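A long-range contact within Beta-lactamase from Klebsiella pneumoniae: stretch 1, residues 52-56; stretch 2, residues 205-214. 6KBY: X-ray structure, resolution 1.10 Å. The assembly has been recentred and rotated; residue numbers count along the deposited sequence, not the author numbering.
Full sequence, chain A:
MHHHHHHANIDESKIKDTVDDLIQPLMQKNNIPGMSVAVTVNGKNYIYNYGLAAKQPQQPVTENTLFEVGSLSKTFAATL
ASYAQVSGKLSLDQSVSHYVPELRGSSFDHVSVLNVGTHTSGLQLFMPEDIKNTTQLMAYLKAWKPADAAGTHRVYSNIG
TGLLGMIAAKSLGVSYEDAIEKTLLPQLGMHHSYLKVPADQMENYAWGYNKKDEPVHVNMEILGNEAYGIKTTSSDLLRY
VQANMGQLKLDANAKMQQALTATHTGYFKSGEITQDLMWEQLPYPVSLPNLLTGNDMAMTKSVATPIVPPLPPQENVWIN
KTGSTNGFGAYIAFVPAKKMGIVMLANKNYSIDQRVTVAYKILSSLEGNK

Stretch 1 52-56: LAAKQ
Stretch 2 (205-214) YAWGYNKKDE

Two direct hydrogen bonds join these stretches, whose touching residues are at least 153 apart in sequence. Trp-207 N donates to Ala-53 O at 2.9 Å (N-H...O 143°), and Lys-55 N donates to Tyr-209 OH at 2.9 Å (160°). The first is backbone to backbone and sets the register: the CA atoms of Ala-53 and Ala-206 lie 4.4 Å apart, those of Ala-54 and Trp-207 5.4 Å, so both chains advance in the same sense here. Tyrosine suits the second: its long, rigid side chain carries a hydroxyl to the backbone amide of Lys-55. Lys-55 NZ and Asp-213 OD1 are 4.3 Å apart, beyond a salt bridge, but two waters link these residues: one accepts from Lys-55 NZ (2.8 Å) and donates to Asp-213 OD1 (2.7 Å), the other accepts from Lys-55 NZ (2.9 Å) and donates to Asp-213 O (2.7 Å).

The chain turns a corner at Ala-53 (phi/psi -74/-29), continues extended through Ala-54 (-149/145) and bends again at Lys-55 (-87/-40). In stretch 2, Ala-206 (-58/151), Trp-207 (-87/143), Gly-208 (-90/155) and Tyr-209 (-123/115) are extended, before a type I turn from Asn-210 to left-handed Asp-213 (64/27), closed by Asp-213 N to Asn-210 O at 2.8 Å. Asn-210 (chi1 p) braces it: OD1 accepts from Glu-214 N, and ND2 donates to Glu-214 OE1, both at 2.9 Å.

Tyr-209 points toward stretch 1, with chi1 m and chi2 86°. Lys-55, chi1 m and then t throughout, brings its CE over one face of the Tyr-209 ring, 4.0 Å from the centroid; NZ sits off-centre at 4.8 Å, a cation-pi contact.

Small side chains suit the close packing. Ala-53 CB meets Ala-206 CB at 3.8 Å, while Ala-54 CB reaches the edge of the Trp-207 indole (chi1 m, chi2 94°) at CD1, 3.9 Å away. The contact buries 312 Å² in total, most on Tyr-209 (76 Å²) and Lys-55 (68 Å²). The alanines and Tyr-209 are buried; Lys-55 stays partly exposed, suiting a charged end held by water.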

# COMPACT_ATOMS: atom_id res chain seq x y z
N LEU A 52 1.29 -23.14 0.09
CA LEU A 52 2.05 -23.26 1.32
C LEU A 52 2.53 -21.91 1.82
O LEU A 52 3.15 -21.14 1.07
CB LEU A 52 3.27 -24.15 1.11
CG LEU A 52 2.98 -25.55 0.59
CD1 LEU A 52 4.28 -26.34 0.41
CD2 LEU A 52 2.03 -26.26 1.54
N ALA A 53 2.29 -21.66 3.11
CA ALA A 53 2.90 -20.53 3.81
C ALA A 53 4.37 -20.80 4.10
O ALA A 53 5.17 -19.85 4.18
CB ALA A 53 2.15 -20.29 5.12
N ALA A 54 4.75 -22.06 4.27
CA ALA A 54 6.13 -22.45 4.52
C ALA A 54 6.36 -23.82 3.93
O ALA A 54 5.46 -24.67 3.94
CB ALA A 54 6.43 -22.48 6.03
N LYS A 55 7.56 -24.05 3.40
CA LYS A 55 7.88 -25.33 2.78
C LYS A 55 8.39 -26.37 3.77
O LYS A 55 8.04 -27.55 3.66
CB LYS A 55 8.95 -25.13 1.70
CG LYS A 55 8.51 -24.26 0.55
CD LYS A 55 9.60 -24.20 -0.50
CE LYS A 55 9.25 -23.21 -1.60
NZ LYS A 55 10.27 -23.19 -2.68
N GLN A 56 9.21 -25.95 4.73
CA GLN A 56 9.89 -26.90 5.59
C GLN A 56 10.10 -26.33 6.99
O GLN A 56 10.92 -25.43 7.18
CB GLN A 56 11.24 -27.30 4.98
CG GLN A 56 11.92 -28.47 5.67
CD GLN A 56 10.95 -29.60 5.98
OE1 GLN A 56 10.20 -30.05 5.11
NE2 GLN A 56 10.97 -30.06 7.23
N TYR A 205 2.77 -16.69 10.44
CA TYR A 205 3.54 -15.76 9.63
C TYR A 205 4.26 -16.56 8.54
O TYR A 205 5.22 -17.29 8.81
CB TYR A 205 4.51 -15.02 10.54
CG TYR A 205 5.37 -13.92 9.94
CD1 TYR A 205 5.22 -13.49 8.62
CD2 TYR A 205 6.34 -13.31 10.72
CE1 TYR A 205 6.04 -12.49 8.11
CE2 TYR A 205 7.15 -12.32 10.22
CZ TYR A 205 7.00 -11.91 8.92
OH TYR A 205 7.83 -10.92 8.45
N ALA A 206 3.76 -16.45 7.31
CA ALA A 206 4.36 -17.15 6.19
C ALA A 206 5.82 -16.76 6.04
O ALA A 206 6.22 -15.64 6.38
CB ALA A 206 3.62 -16.79 4.90
N TRP A 207 6.61 -17.68 5.51
CA TRP A 207 7.96 -17.35 5.07
C TRP A 207 7.90 -16.86 3.63
O TRP A 207 7.09 -17.34 2.83
CB TRP A 207 8.88 -18.56 5.21
CG TRP A 207 9.25 -18.79 6.64
CD1 TRP A 207 8.63 -19.61 7.53
CD2 TRP A 207 10.29 -18.12 7.35
NE1 TRP A 207 9.25 -19.51 8.76
CE2 TRP A 207 10.27 -18.61 8.68
CE3 TRP A 207 11.25 -17.16 7.00
CZ2 TRP A 207 11.17 -18.17 9.65
CZ3 TRP A 207 12.15 -16.74 7.97
CH2 TRP A 207 12.10 -17.23 9.27
N GLY A 208 8.73 -15.88 3.32
CA GLY A 208 8.91 -15.47 1.95
C GLY A 208 10.03 -16.24 1.30
O GLY A 208 10.92 -16.73 1.98
N TYR A 209 9.99 -16.36 -0.02
CA TYR A 209 11.00 -17.11 -0.75
C TYR A 209 11.66 -16.20 -1.77
O TYR A 209 10.99 -15.71 -2.69
CB TYR A 209 10.41 -18.40 -1.33
CG TYR A 209 10.05 -19.32 -0.19
CD1 TYR A 209 8.82 -19.23 0.45
CD2 TYR A 209 10.99 -20.21 0.32
CE1 TYR A 209 8.52 -20.02 1.54
CE2 TYR A 209 10.69 -21.01 1.41
CZ TYR A 209 9.46 -20.91 2.01
OH TYR A 209 9.15 -21.70 3.10
N ASN A 210 12.95 -15.93 -1.59
CA ASN A 210 13.66 -14.94 -2.39
C ASN A 210 14.03 -15.53 -3.75
O ASN A 210 13.61 -16.63 -4.12
CB ASN A 210 14.83 -14.34 -1.61
CG ASN A 210 15.97 -15.33 -1.39
OD1 ASN A 210 15.99 -16.43 -1.95
ND2 ASN A 210 16.95 -14.93 -0.58
N LYS A 211 14.84 -14.79 -4.51
CA LYS A 211 15.19 -15.22 -5.87
C LYS A 211 15.93 -16.55 -5.87
O LYS A 211 15.82 -17.31 -6.85
CB LYS A 211 16.04 -14.16 -6.55
CG LYS A 211 15.30 -12.91 -6.93
CD LYS A 211 16.25 -11.95 -7.61
CE LYS A 211 15.56 -10.66 -8.00
NZ LYS A 211 16.48 -9.80 -8.79
N LYS A 212 16.68 -16.84 -4.82
CA LYS A 212 17.35 -18.13 -4.70
C LYS A 212 16.53 -19.12 -3.89
O LYS A 212 17.06 -20.16 -3.47
CB LYS A 212 18.77 -17.94 -4.14
CG LYS A 212 19.69 -17.24 -5.13
CD LYS A 212 21.09 -17.04 -4.61
CE LYS A 212 21.95 -16.32 -5.66
NZ LYS A 212 23.33 -16.07 -5.20
N ASP A 213 15.25 -18.82 -3.66
CA ASP A 213 14.32 -19.72 -2.99
C ASP A 213 14.69 -19.99 -1.53
O ASP A 213 14.33 -21.02 -0.97
CB ASP A 213 14.04 -20.99 -3.79
CG ASP A 213 13.19 -20.72 -5.01
OD1 ASP A 213 12.15 -20.03 -4.86
OD2 ASP A 213 13.55 -21.17 -6.12
N GLU A 214 15.39 -19.06 -0.92
CA GLU A 214 15.69 -19.11 0.50
C GLU A 214 14.53 -18.50 1.29
O GLU A 214 13.98 -17.47 0.89
CB GLU A 214 16.96 -18.30 0.79
CG GLU A 214 18.20 -18.82 0.07
CD GLU A 214 19.35 -17.82 0.08
OE1 GLU A 214 19.11 -16.61 0.24
OE2 GLU A 214 20.51 -18.26 -0.09
O HOH W 1 9.63 -20.85 -4.13
O HOH W 2 12.75 -23.25 -1.17